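Local coordinates for protein HPV18 E7 (PDB 6IWD) that probably drives quiescent host cells into the cell cycle for viral genome replication, as a papillomavirus oncoprotein whose zinc-binding C-terminal domain is modelled here, at residues 27-30 / 31-34; 36-39 / 40-44. All blocks are in the same frame, centred on the assembly; numbering follows the deposited sequence.

How the contacts relate
Contacts 1 and 2 sit at the two ends of helix 30-41 in the zinc-binding C-terminal domain of E7, their centres about 13 Å apart. Contact 1 (27-30 with 31-34) comes first along the chain and turns strand 21-28 into the helix; contact 2 (36-39 with 40-44) then winds the helix up and leads toward strand 45-46. The helix lies against strand 7-14, which touches residues of both contacts. Each also faces the second subunit, and there they meet crosswise: D32 and S29 of one chain bond N42 and T43 of the other. Start and finish of the same helix thus both contribute to the dimer interface.

Contact 1: 27-30 / 31-34; sequences ESSA and DDLR
The N-cap of helix 30-41 is made here, where strand 21-28 ends and the chain turns into the helix, with S29 as cap residue and D32 as its partner. S29 OG accepts the amide proton of D32 N at 3.2 Å, a nearly straight bond (161° at the hydrogen). A chi1 of 68° tucks this hydroxyl between the backbone N and carbonyl of its own residue, which turns it toward the first helical turn. D32 bends back: with chi1 at -73° its CG lies beside its own N, and OD2 comes to 3.4 Å from S29 OG, at best a weak bond. The carboxylate has firmer partners on the second subunit, where T43 OG1 meets OD2 and N42 ND2 meets OD1, so the residue beside the cap also ties the dimer together.

S29 O is gripped twice. L33 N reaches S29 O at 3.0 Å in the first regular helical bond, while S28 OG donates to the same S29 O at 3.0 Å from the opposite face of the carbonyl plane. S28 OG also lies 3.7 Å from L33 CB, and L33 itself leans on H9 and M11 of strand 7-14. One residue further on, R34 N bonds A30 O at 3.0 Å and the helix is under way. The R34 side chain, bent at chi2 and chi3, carries its guanidinium to Q37 and to an acidic and a polar side chain of another protein. A serine hydroxyl closing on the amide three residues ahead is the classic N-cap of a strand-to-helix turn.

Contact 2: 36-39 / 40-44; sequences FQQL and FLNTL
F40 opens the last turn of helix 30-41, the end of the helix in this E7 zinc-binding domain, and pushes its ring edge at the face of F36. The pair is T-shaped, with centroids 5.1 Å apart and planes at 63°; F40 CE1 stands 3.6 Å above the F36 plane, off toward the rim. The side chain of M11 on strand 7-14 touches both residues. At L41 the helical bonding weakens: its N makes a weak bond to Q38 O, 2.9 Å long but bent to 129°, with Q37 O a longer, also weak partner. N42 follows, and its OD1 accepts a hydrogen bond from Q38 NE2 at 3.0 Å, lying in the plane of the Q38 amide. The bend at chi2 (59°) swings that amide round to N42, while Q38 OE1 bonds a polar side chain of another protein. T43 turns outward to D32 and S29 of the second subunit. L44 comes back over the helix end, its CD2 lying 3.6 Å from L39 CB and also meeting the edge of the F36 ring. L39 O receives two amides from opposite faces of its carbonyl plane, N42 N from well above that plane and L44 N at 3.0 Å.

Contact 1: 27-30 / 31-34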
ATOM      1  N   GLU B  27      12.979   2.420  -7.138  1.00 19.84           N
ATOM      2  CA  GLU B  27      12.853   1.365  -8.131  1.00 22.95           C
ATOM      3  C   GLU B  27      11.828   0.378  -7.604  1.00 26.84           C
ATOM      4  O   GLU B  27      11.883  -0.002  -6.428  1.00 22.24           O
ATOM      5  CB  GLU B  27      14.189   0.673  -8.403  1.00 28.43           C
ATOM      6  CG  GLU B  27      15.220   1.610  -8.977  1.00 33.60           C
ATOM      7  CD  GLU B  27      16.396   0.878  -9.589  1.00 41.55           C
ATOM      8  OE1 GLU B  27      16.544  -0.339  -9.331  1.00 43.63           O
ATOM      9  OE2 GLU B  27      17.170   1.521 -10.335  1.00 42.34           O
ATOM     10  N   SER B  28      10.878  -0.003  -8.451  1.00 20.88           N
ATOM     11  CA  SER B  28       9.794  -0.868  -7.993  1.00 21.96           C
ATOM     12  C   SER B  28       9.019  -1.380  -9.197  1.00 23.01           C
ATOM     13  O   SER B  28       9.171  -0.885 -10.319  1.00 23.88           O
ATOM     14  CB  SER B  28       8.852  -0.127  -7.038  1.00 23.75           C
ATOM     15  OG  SER B  28       8.065   0.800  -7.761  1.00 24.05           O
ATOM     16  N   SER B  29       8.173  -2.374  -8.940  1.00 18.53           N
ATOM     17  CA  SER B  29       7.200  -2.796  -9.929  1.00 19.79           C
ATOM     18  C   SER B  29       6.143  -1.711 -10.110  1.00 20.42           C
ATOM     19  O   SER B  29       6.001  -0.800  -9.282  1.00 17.65           O
ATOM     20  CB  SER B  29       6.523  -4.092  -9.501  1.00 21.60           C
ATOM     21  OG  SER B  29       5.702  -3.850  -8.359  1.00 21.72           O
ATOM     22  N   ALA B  30       5.383  -1.827 -11.208  1.00 17.36           N
ATOM     23  CA  ALA B  30       4.290  -0.881 -11.445  1.00 18.74           C
ATOM     24  C   ALA B  30       3.248  -0.938 -10.330  1.00 19.02           C
ATOM     25  O   ALA B  30       2.741   0.104  -9.893  1.00 17.67           O
ATOM     26  CB  ALA B  30       3.630  -1.161 -12.795  1.00 23.98           C
ATOM     27  N   ASP B  31       2.896  -2.146  -9.875  1.00 20.78           N
ATOM     28  CA  ASP B  31       1.885  -2.267  -8.825  1.00 22.13           C
ATOM     29  C   ASP B  31       2.348  -1.621  -7.526  1.00 18.38           C
ATOM     30  O   ASP B  31       1.545  -0.994  -6.819  1.00 17.34           O
ATOM     31  CB  ASP B  31       1.532  -3.731  -8.571  1.00 22.55           C
ATOM     32  CG  ASP B  31       0.705  -4.341  -9.685  1.00 35.58           C
ATOM     33  OD1 ASP B  31       0.207  -3.593 -10.559  1.00 34.08           O
ATOM     34  OD2 ASP B  31       0.546  -5.581  -9.672  1.00 40.13           O
ATOM     35  N   ASP B  32       3.625  -1.789  -7.169  1.00 17.35           N
ATOM     36  CA  ASP B  32       4.083  -1.176  -5.922  1.00 17.91           C
ATOM     37  C   ASP B  32       4.205   0.337  -6.066  1.00 17.02           C
ATOM     38  O   ASP B  32       3.999   1.073  -5.093  1.00 13.01           O
ATOM     39  CB  ASP B  32       5.411  -1.792  -5.469  1.00 19.78           C
ATOM     40  CG  ASP B  32       5.247  -3.216  -4.904  1.00 26.08           C
ATOM     41  OD1 ASP B  32       4.172  -3.554  -4.345  1.00 22.95           O
ATOM     42  OD2 ASP B  32       6.210  -4.006  -5.017  1.00 21.83           O
ATOM     43  N   LEU B  33       4.500   0.819  -7.276  1.00 15.47           N
ATOM     44  CA  LEU B  33       4.485   2.256  -7.515  1.00 14.47           C
ATOM     45  C   LEU B  33       3.087   2.824  -7.300  1.00 13.65           C
ATOM     46  O   LEU B  33       2.920   3.853  -6.638  1.00 13.94           O
ATOM     47  CB  LEU B  33       4.992   2.567  -8.929  1.00 17.40           C
ATOM     48  CG  LEU B  33       4.800   4.040  -9.320  1.00 21.27           C
ATOM     49  CD1 LEU B  33       5.603   4.962  -8.428  1.00 18.69           C
ATOM     50  CD2 LEU B  33       5.155   4.284 -10.784  1.00 24.95           C
ATOM     51  N   ARG B  34       2.063   2.168  -7.861  1.00 14.15           N
ATOM     52  CA  ARG B  34       0.691   2.651  -7.679  1.00 15.06           C
ATOM     53  C   ARG B  34       0.305   2.644  -6.207  1.00 14.44           C
ATOM     54  O   ARG B  34      -0.315   3.596  -5.712  1.00 12.27           O
ATOM     55  CB  ARG B  34      -0.291   1.786  -8.475  1.00 13.27           C
ATOM     56  CG  ARG B  34      -1.681   2.392  -8.582  1.00 17.55           C
ATOM     57  CD  ARG B  34      -1.649   3.559  -9.538  1.00 19.15           C
ATOM     58  NE  ARG B  34      -1.560   3.072 -10.909  1.00 18.30           N
ATOM     59  CZ  ARG B  34      -0.971   3.715 -11.914  1.00 20.63           C
ATOM     60  NH1 ARG B  34      -0.364   4.881 -11.727  1.00 17.27           N
ATOM     61  NH2 ARG B  34      -0.964   3.158 -13.109  1.00 18.14           N
TER

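Contact 2: 36-39 / 40-44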
ATOM      1  N   PHE B  36       2.250   2.969  -3.647  1.00 12.66           N
ATOM      2  CA  PHE B  36       2.971   4.071  -3.018  1.00 12.78           C
ATOM      3  C   PHE B  36       2.303   5.413  -3.319  1.00 13.93           C
ATOM      4  O   PHE B  36       2.112   6.238  -2.416  1.00 13.32           O
ATOM      5  CB  PHE B  36       4.423   4.040  -3.510  1.00 14.89           C
ATOM      6  CG  PHE B  36       5.352   5.028  -2.836  1.00 17.18           C
ATOM      7  CD1 PHE B  36       5.263   5.301  -1.483  1.00 19.69           C
ATOM      8  CD2 PHE B  36       6.374   5.624  -3.566  1.00 21.68           C
ATOM      9  CE1 PHE B  36       6.145   6.208  -0.877  1.00 21.27           C
ATOM     10  CE2 PHE B  36       7.260   6.516  -2.966  1.00 21.87           C
ATOM     11  CZ  PHE B  36       7.148   6.803  -1.625  1.00 21.34           C
ATOM     12  N   GLN B  37       1.935   5.643  -4.587  1.00 14.42           N
ATOM     13  CA  GLN B  37       1.159   6.832  -4.954  1.00 13.64           C
ATOM     14  C   GLN B  37      -0.114   6.942  -4.112  1.00 14.24           C
ATOM     15  O   GLN B  37      -0.428   8.008  -3.574  1.00 14.88           O
ATOM     16  CB  GLN B  37       0.831   6.786  -6.455  1.00 14.49           C
ATOM     17  CG  GLN B  37       2.042   6.975  -7.364  1.00 13.98           C
ATOM     18  CD  GLN B  37       1.745   6.676  -8.832  1.00 18.48           C
ATOM     19  OE1 GLN B  37       0.840   5.898  -9.157  1.00 14.87           O
ATOM     20  NE2 GLN B  37       2.515   7.295  -9.728  1.00 16.91           N
ATOM     21  N   GLN B  38      -0.841   5.830  -3.956  1.00 12.85           N
ATOM     22  CA  GLN B  38      -2.084   5.856  -3.186  1.00 14.20           C
ATOM     23  C   GLN B  38      -1.848   6.272  -1.731  1.00 16.32           C
ATOM     24  O   GLN B  38      -2.703   6.942  -1.132  1.00 15.13           O
ATOM     25  CB  GLN B  38      -2.766   4.480  -3.267  1.00 12.17           C
ATOM     26  CG  GLN B  38      -4.107   4.383  -2.529  1.00 16.96           C
ATOM     27  CD  GLN B  38      -5.136   5.389  -3.045  1.00 17.58           C
ATOM     28  OE1 GLN B  38      -5.387   5.469  -4.238  1.00 16.39           O
ATOM     29  NE2 GLN B  38      -5.726   6.159  -2.140  1.00 15.56           N
ATOM     30  N   LEU B  39      -0.688   5.925  -1.159  1.00 14.12           N
ATOM     31  CA  LEU B  39      -0.416   6.313   0.229  1.00 15.30           C
ATOM     32  C   LEU B  39      -0.361   7.829   0.386  1.00 16.54           C
ATOM     33  O   LEU B  39      -0.790   8.362   1.414  1.00 15.43           O
ATOM     34  CB  LEU B  39       0.887   5.668   0.718  1.00 14.18           C
ATOM     35  CG  LEU B  39       0.843   4.142   0.813  1.00 13.64           C
ATOM     36  CD1 LEU B  39       2.120   3.558   1.454  1.00 14.46           C
ATOM     37  CD2 LEU B  39      -0.393   3.703   1.581  1.00 15.93           C
ATOM     38  N   PHE B  40       0.162   8.544  -0.626  1.00 16.33           N
ATOM     39  CA  PHE B  40       0.156  10.007  -0.578  1.00 16.90           C
ATOM     40  C   PHE B  40      -1.257  10.561  -0.597  1.00 17.32           C
ATOM     41  O   PHE B  40      -1.495  11.680  -0.128  1.00 17.87           O
ATOM     42  CB  PHE B  40       0.937  10.598  -1.761  1.00 15.76           C
ATOM     43  CG  PHE B  40       2.432  10.483  -1.632  1.00 20.56           C
ATOM     44  CD1 PHE B  40       3.096   9.353  -2.094  1.00 20.07           C
ATOM     45  CD2 PHE B  40       3.175  11.509  -1.071  1.00 21.94           C
ATOM     46  CE1 PHE B  40       4.479   9.245  -1.981  1.00 22.06           C
ATOM     47  CE2 PHE B  40       4.556  11.406  -0.958  1.00 19.97           C
ATOM     48  CZ  PHE B  40       5.203  10.281  -1.409  1.00 22.54           C
ATOM     49  N   LEU B  41      -2.197   9.823  -1.179  1.00 16.56           N
ATOM     50  CA  LEU B  41      -3.582  10.262  -1.233  1.00 16.91           C
ATOM     51  C   LEU B  41      -4.363   9.836  -0.001  1.00 19.67           C
ATOM     52  O   LEU B  41      -5.523  10.232   0.152  1.00 18.97           O
ATOM     53  CB  LEU B  41      -4.247   9.714  -2.492  1.00 16.50           C
ATOM     54  CG  LEU B  41      -3.622  10.281  -3.770  1.00 16.78           C
ATOM     55  CD1 LEU B  41      -4.060   9.446  -4.961  1.00 16.31           C
ATOM     56  CD2 LEU B  41      -4.039  11.759  -3.919  1.00 16.41           C
ATOM     57  N   ASN B  42      -3.759   9.017   0.858  1.00 18.55           N
ATOM     58  CA  ASN B  42      -4.307   8.735   2.176  1.00 19.96           C
ATOM     59  C   ASN B  42      -3.730   9.731   3.176  1.00 21.18           C
ATOM     60  O   ASN B  42      -4.113  10.913   3.168  1.00 23.13           O
ATOM     61  CB  ASN B  42      -4.001   7.283   2.572  1.00 19.15           C
ATOM     62  CG  ASN B  42      -4.587   6.276   1.597  1.00 21.02           C
ATOM     63  OD1 ASN B  42      -5.436   6.611   0.777  1.00 20.66           O
ATOM     64  ND2 ASN B  42      -4.149   5.028   1.702  1.00 26.83           N
ATOM     65  N   THR B  43      -2.804   9.283   4.038  1.00 20.93           N
ATOM     66  CA  THR B  43      -2.211  10.159   5.043  1.00 22.16           C
ATOM     67  C   THR B  43      -0.694  10.276   4.980  1.00 24.22           C
ATOM     68  O   THR B  43      -0.128  11.063   5.750  1.00 29.50           O
ATOM     69  CB  THR B  43      -2.593   9.707   6.469  1.00 25.04           C
ATOM     70  OG1 THR B  43      -1.883   8.505   6.811  1.00 19.21           O
ATOM     71  CG2 THR B  43      -4.094   9.450   6.581  1.00 24.26           C
ATOM     72  N   LEU B  44      -0.016   9.528   4.117  1.00 22.20           N
ATOM     73  CA  LEU B  44       1.445   9.476   4.156  1.00 21.61           C
ATOM     74  C   LEU B  44       2.035  10.774   3.613  1.00 23.08           C
ATOM     75  O   LEU B  44       1.722  11.186   2.494  1.00 20.10           O
ATOM     76  CB  LEU B  44       1.957   8.285   3.354  1.00 22.22           C
ATOM     77  CG  LEU B  44       3.477   8.079   3.278  1.00 21.07           C
ATOM     78  CD1 LEU B  44       3.981   7.611   4.632  1.00 22.03           C
ATOM     79  CD2 LEU B  44       3.882   7.070   2.185  1.00 22.74           C
TER